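Local coordinates for ESX-1 secretion-associated protein EspB (Mycobacterium marinum, PDB 7P0Z) that is an ESX-1-secreted mycobacterial protein that assembles from seven copies into a channel-like structure, probably acting in protein transport, at residues Arg173-Trp178 with Ala185-Met190; Asp191-Trp196 with Lys278-Ile283. One frame throughout, in Å; residues are numbered along the deposited sequence.

Contacts 1 and 2 share one element, helix 181-224, and use consecutive turns of it. In contact 1, residues 185-190 receive the loop 173-178 that leads into the same helix; in contact 2, residues 191-196 receive the C-terminal segment 278-283, which returns after helix 244-268. Their centres are about 13 Å apart, and they lie about 31 and 21 Å from the centre of the chain, on the same side of it. The two meet directly: S189 OG is 3.3 Å from I283 N, a probable hydrogen bond, and A185 CB packs on I283 CD1. Both contacts also touch the second subunit of the seven-chain assembly.

Contact 1. Residues Arg173-Trp178 with Ala185-Met190; sequences RIFENW and ACEASM
At the apolar centre the methyl CE of M190 rests on the tip of F175, 3.4 Å from CZ, and M190 SD lies 5.2 Å from the F175 ring centroid, an oblique Met-aromatic contact. The bend of M190 at chi3 (-66°) directs CE to the ring. C186 enters beside it: its CB sits at the F175 edge and reaches W178 CZ3 at 4.2 Å, while C186 SG stands at the edge of the W178 six-membered ring. Within the loop, W178 CE3 lies 3.6 Å above one face of F175, nearer the ring's margin than its middle. Farther out, E187 and F175 run antiparallel alongside one another, E187 CG 3.5 Å from F175 CD2, with the carboxylate and ring planes 12° apart, nearly parallel. E187 OE2 accepts a nearly straight hydrogen bond from F175 N (3.0 Å, 172°) on its anti side. The same oxygen forms a salt bridge with R67 of the second subunit, so this buried charge serves both loop and assembly. W178 NE1 is bonded to Y83 OH. W178 is the tryptophan of a WxG motif, and its pairing with the PE-domain tyrosine is consistent with the composite secretion signal of PE-PPE proteins.

Contact 2. Residues Asp191-Trp196 with Lys278-Ile283; sequences DQQKEW and KPPAAI
The indole of W196 is laid against P279, indole and pyrrolidine alongside each other with the same heading. With CG anti to the backbone N (chi1 -176°), W196 extends from the helix to the proline-rich segment. P279 CA stands over the five-membered ring, 3.4 Å from its centroid and 13° off the normal, a close CH-pi contact. P279 CB follows over the same face, 3.6 Å from W196 CE2, while P279 CD reaches the benzo side at CZ2 (3.7 Å). The indole N-H is engaged by P277 O, just before the segment, which helps to fix the rotation of the ring.

P280 crosses W196 at an angle and packs at the root of the indole, with its CD 3.6 Å from W196 CB. Its CG, farther along the ring, meets Q192, 3.8 Å from CB. Beyond that CB the Q192 chain runs extended, whereas Q193 is bent at chi2 (-47°), which turns its CD back to lie 4.1 Å from P280 O.

Segment 278-283 keeps polyproline II backbone angles throughout. Helix 42-81 borders it too: P279 touches A64 and E68, and A282 N is bonded to E68 OE2. The arrangement is a tryptophan-proline CH-pi stack, through which an extended polyproline II segment is laid along two helices of the elongated PE-PPE helical bundle.

Contact 1. Residues Arg173-Trp178 with Ala185-Met190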
# COMPACT_ATOMS: atom_id res chain seq x y z
N ARG A 173 26.21 9.14 25.37
CA ARG A 173 25.26 9.91 26.15
C ARG A 173 25.64 11.38 26.17
O ARG A 173 26.77 11.77 25.91
CB ARG A 173 25.20 9.38 27.57
CG ARG A 173 26.42 9.66 28.34
CD ARG A 173 26.40 8.93 29.63
NE ARG A 173 27.62 9.16 30.36
CZ ARG A 173 28.75 8.51 30.14
NH1 ARG A 173 28.81 7.61 29.19
NH2 ARG A 173 29.82 8.78 30.86
N ILE A 174 24.64 12.21 26.47
CA ILE A 174 24.85 13.64 26.63
C ILE A 174 25.78 13.93 27.80
O ILE A 174 26.02 13.09 28.66
CB ILE A 174 23.49 14.32 26.84
CG1 ILE A 174 22.86 13.77 28.11
CG2 ILE A 174 22.60 14.12 25.66
CD1 ILE A 174 21.64 14.47 28.49
N PHE A 175 26.29 15.14 27.82
CA PHE A 175 27.21 15.55 28.87
C PHE A 175 26.44 16.04 30.08
O PHE A 175 25.36 16.60 29.96
CB PHE A 175 28.13 16.65 28.37
CG PHE A 175 28.90 16.27 27.16
CD1 PHE A 175 29.98 15.42 27.25
CD2 PHE A 175 28.54 16.76 25.93
CE1 PHE A 175 30.68 15.07 26.13
CE2 PHE A 175 29.25 16.42 24.80
CZ PHE A 175 30.32 15.58 24.91
N GLU A 176 27.02 15.84 31.25
CA GLU A 176 26.45 16.43 32.45
C GLU A 176 26.73 17.92 32.53
O GLU A 176 25.81 18.74 32.50
CB GLU A 176 27.02 15.75 33.69
CG GLU A 176 26.73 14.32 33.78
CD GLU A 176 27.52 13.67 34.88
OE1 GLU A 176 28.64 14.14 35.16
OE2 GLU A 176 27.03 12.70 35.48
N ASN A 177 28.00 18.29 32.59
CA ASN A 177 28.38 19.64 32.96
C ASN A 177 28.89 20.48 31.81
O ASN A 177 29.43 21.55 32.05
CB ASN A 177 29.45 19.60 34.05
CG ASN A 177 29.04 18.76 35.19
OD1 ASN A 177 28.02 19.00 35.81
ND2 ASN A 177 29.83 17.76 35.49
N TRP A 178 28.77 20.03 30.58
CA TRP A 178 29.28 20.80 29.47
C TRP A 178 28.13 21.37 28.67
O TRP A 178 27.14 20.68 28.42
CB TRP A 178 30.19 19.97 28.59
CG TRP A 178 30.93 20.79 27.64
CD1 TRP A 178 31.26 22.09 27.78
CD2 TRP A 178 31.37 20.40 26.35
NE1 TRP A 178 31.91 22.54 26.68
CE2 TRP A 178 32.00 21.52 25.78
CE3 TRP A 178 31.32 19.22 25.63
CZ2 TRP A 178 32.57 21.48 24.52
CZ3 TRP A 178 31.88 19.18 24.39
CH2 TRP A 178 32.50 20.31 23.84
N ALA A 185 27.03 20.71 19.44
CA ALA A 185 27.46 20.12 18.19
C ALA A 185 28.09 18.75 18.41
O ALA A 185 27.85 17.81 17.64
CB ALA A 185 28.44 21.05 17.50
N CYS A 186 28.87 18.60 19.47
CA CYS A 186 29.47 17.31 19.77
C CYS A 186 28.42 16.30 20.19
O CYS A 186 28.54 15.11 19.89
CB CYS A 186 30.53 17.48 20.85
SG CYS A 186 32.07 18.17 20.25
N GLU A 187 27.39 16.74 20.90
CA GLU A 187 26.30 15.84 21.23
C GLU A 187 25.56 15.39 19.99
O GLU A 187 25.19 14.22 19.89
CB GLU A 187 25.37 16.52 22.21
CG GLU A 187 25.88 16.43 23.61
CD GLU A 187 25.07 17.22 24.57
OE1 GLU A 187 24.20 17.97 24.12
OE2 GLU A 187 25.31 17.10 25.78
N ALA A 188 25.34 16.29 19.04
CA ALA A 188 24.71 15.88 17.80
C ALA A 188 25.57 14.87 17.06
O ALA A 188 25.06 13.89 16.49
CB ALA A 188 24.45 17.10 16.92
N SER A 189 26.87 15.07 17.06
CA SER A 189 27.76 14.13 16.40
C SER A 189 27.74 12.77 17.09
O SER A 189 27.68 11.73 16.43
CB SER A 189 29.16 14.71 16.35
OG SER A 189 30.02 13.88 15.60
N MET A 190 27.80 12.75 18.42
CA MET A 190 27.71 11.48 19.14
C MET A 190 26.38 10.80 18.90
O MET A 190 26.32 9.57 18.80
CB MET A 190 27.93 11.68 20.63
CG MET A 190 29.34 11.94 20.99
SD MET A 190 29.50 11.85 22.76
CE MET A 190 28.51 13.26 23.18

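Contact 2. Residues Asp191-Trp196 with Lys278-Ile283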
# COMPACT_ATOMS: atom_id res chain seq x y z
N ASP A 191 25.31 11.57 18.82
CA ASP A 191 24.01 11.00 18.52
C ASP A 191 24.02 10.33 17.15
O ASP A 191 23.43 9.25 16.97
CB ASP A 191 22.96 12.09 18.60
CG ASP A 191 21.59 11.60 18.28
OD1 ASP A 191 20.90 11.13 19.21
OD2 ASP A 191 21.20 11.67 17.11
N GLN A 192 24.66 10.95 16.17
CA GLN A 192 24.76 10.33 14.86
C GLN A 192 25.55 9.04 14.91
O GLN A 192 25.17 8.05 14.28
CB GLN A 192 25.40 11.30 13.89
CG GLN A 192 24.49 12.37 13.45
CD GLN A 192 25.18 13.31 12.51
OE1 GLN A 192 26.25 13.81 12.80
NE2 GLN A 192 24.59 13.52 11.36
N GLN A 193 26.65 9.03 15.64
CA GLN A 193 27.41 7.79 15.77
C GLN A 193 26.57 6.72 16.43
O GLN A 193 26.64 5.54 16.06
CB GLN A 193 28.68 8.02 16.57
CG GLN A 193 29.70 8.92 15.94
CD GLN A 193 29.99 8.61 14.49
OE1 GLN A 193 29.80 9.45 13.62
NE2 GLN A 193 30.46 7.41 14.22
N LYS A 194 25.78 7.09 17.43
CA LYS A 194 24.91 6.15 18.09
C LYS A 194 23.90 5.56 17.11
O LYS A 194 23.65 4.36 17.12
CB LYS A 194 24.21 6.86 19.24
CG LYS A 194 23.45 6.00 20.21
CD LYS A 194 22.06 5.77 19.74
CE LYS A 194 21.37 7.07 19.59
NZ LYS A 194 19.98 6.88 19.15
N GLU A 195 23.32 6.41 16.27
CA GLU A 195 22.37 5.92 15.29
C GLU A 195 23.02 4.94 14.34
O GLU A 195 22.44 3.90 14.00
CB GLU A 195 21.78 7.07 14.51
CG GLU A 195 20.85 7.86 15.31
CD GLU A 195 19.60 7.11 15.59
OE1 GLU A 195 19.17 6.32 14.73
OE2 GLU A 195 19.03 7.29 16.68
N TRP A 196 24.22 5.25 13.89
CA TRP A 196 24.91 4.35 12.99
C TRP A 196 25.22 3.02 13.67
O TRP A 196 25.11 1.96 13.05
CB TRP A 196 26.18 5.00 12.48
CG TRP A 196 26.87 4.18 11.50
CD1 TRP A 196 26.55 4.02 10.20
CD2 TRP A 196 27.99 3.35 11.74
NE1 TRP A 196 27.41 3.16 9.60
CE2 TRP A 196 28.31 2.73 10.53
CE3 TRP A 196 28.76 3.08 12.87
CZ2 TRP A 196 29.38 1.86 10.41
CZ3 TRP A 196 29.81 2.22 12.75
CH2 TRP A 196 30.11 1.61 11.53
N LYS A 278 27.91 3.72 5.23
CA LYS A 278 29.11 4.22 5.85
C LYS A 278 28.74 5.10 7.03
O LYS A 278 27.67 5.70 7.05
CB LYS A 278 29.95 5.00 4.86
CG LYS A 278 29.31 6.22 4.36
CD LYS A 278 30.25 6.86 3.40
CE LYS A 278 31.50 7.30 4.12
NZ LYS A 278 32.48 7.95 3.24
N PRO A 279 29.60 5.16 8.04
CA PRO A 279 29.27 5.95 9.21
C PRO A 279 29.26 7.43 8.88
O PRO A 279 30.03 7.90 8.03
CB PRO A 279 30.39 5.59 10.19
CG PRO A 279 31.49 5.09 9.34
CD PRO A 279 30.86 4.43 8.19
N PRO A 280 28.40 8.21 9.53
CA PRO A 280 28.41 9.65 9.31
C PRO A 280 29.75 10.24 9.71
O PRO A 280 30.43 9.74 10.60
CB PRO A 280 27.29 10.16 10.21
CG PRO A 280 27.18 9.15 11.24
CD PRO A 280 27.51 7.83 10.63
N ALA A 281 30.15 11.28 9.01
CA ALA A 281 31.41 11.93 9.31
C ALA A 281 31.37 12.52 10.70
O ALA A 281 30.36 13.10 11.11
CB ALA A 281 31.69 13.02 8.29
N ALA A 282 32.45 12.35 11.44
CA ALA A 282 32.57 12.98 12.74
C ALA A 282 32.67 14.49 12.58
O ALA A 282 33.15 14.99 11.57
CB ALA A 282 33.80 12.46 13.47
N ILE A 283 32.21 15.21 13.59
CA ILE A 283 32.41 16.64 13.58
C ILE A 283 33.89 16.95 13.74
O ILE A 283 34.61 16.28 14.48
CB ILE A 283 31.56 17.31 14.67
CG1 ILE A 283 31.48 18.80 14.40
CG2 ILE A 283 32.11 17.04 16.05
CD1 ILE A 283 30.77 19.53 15.42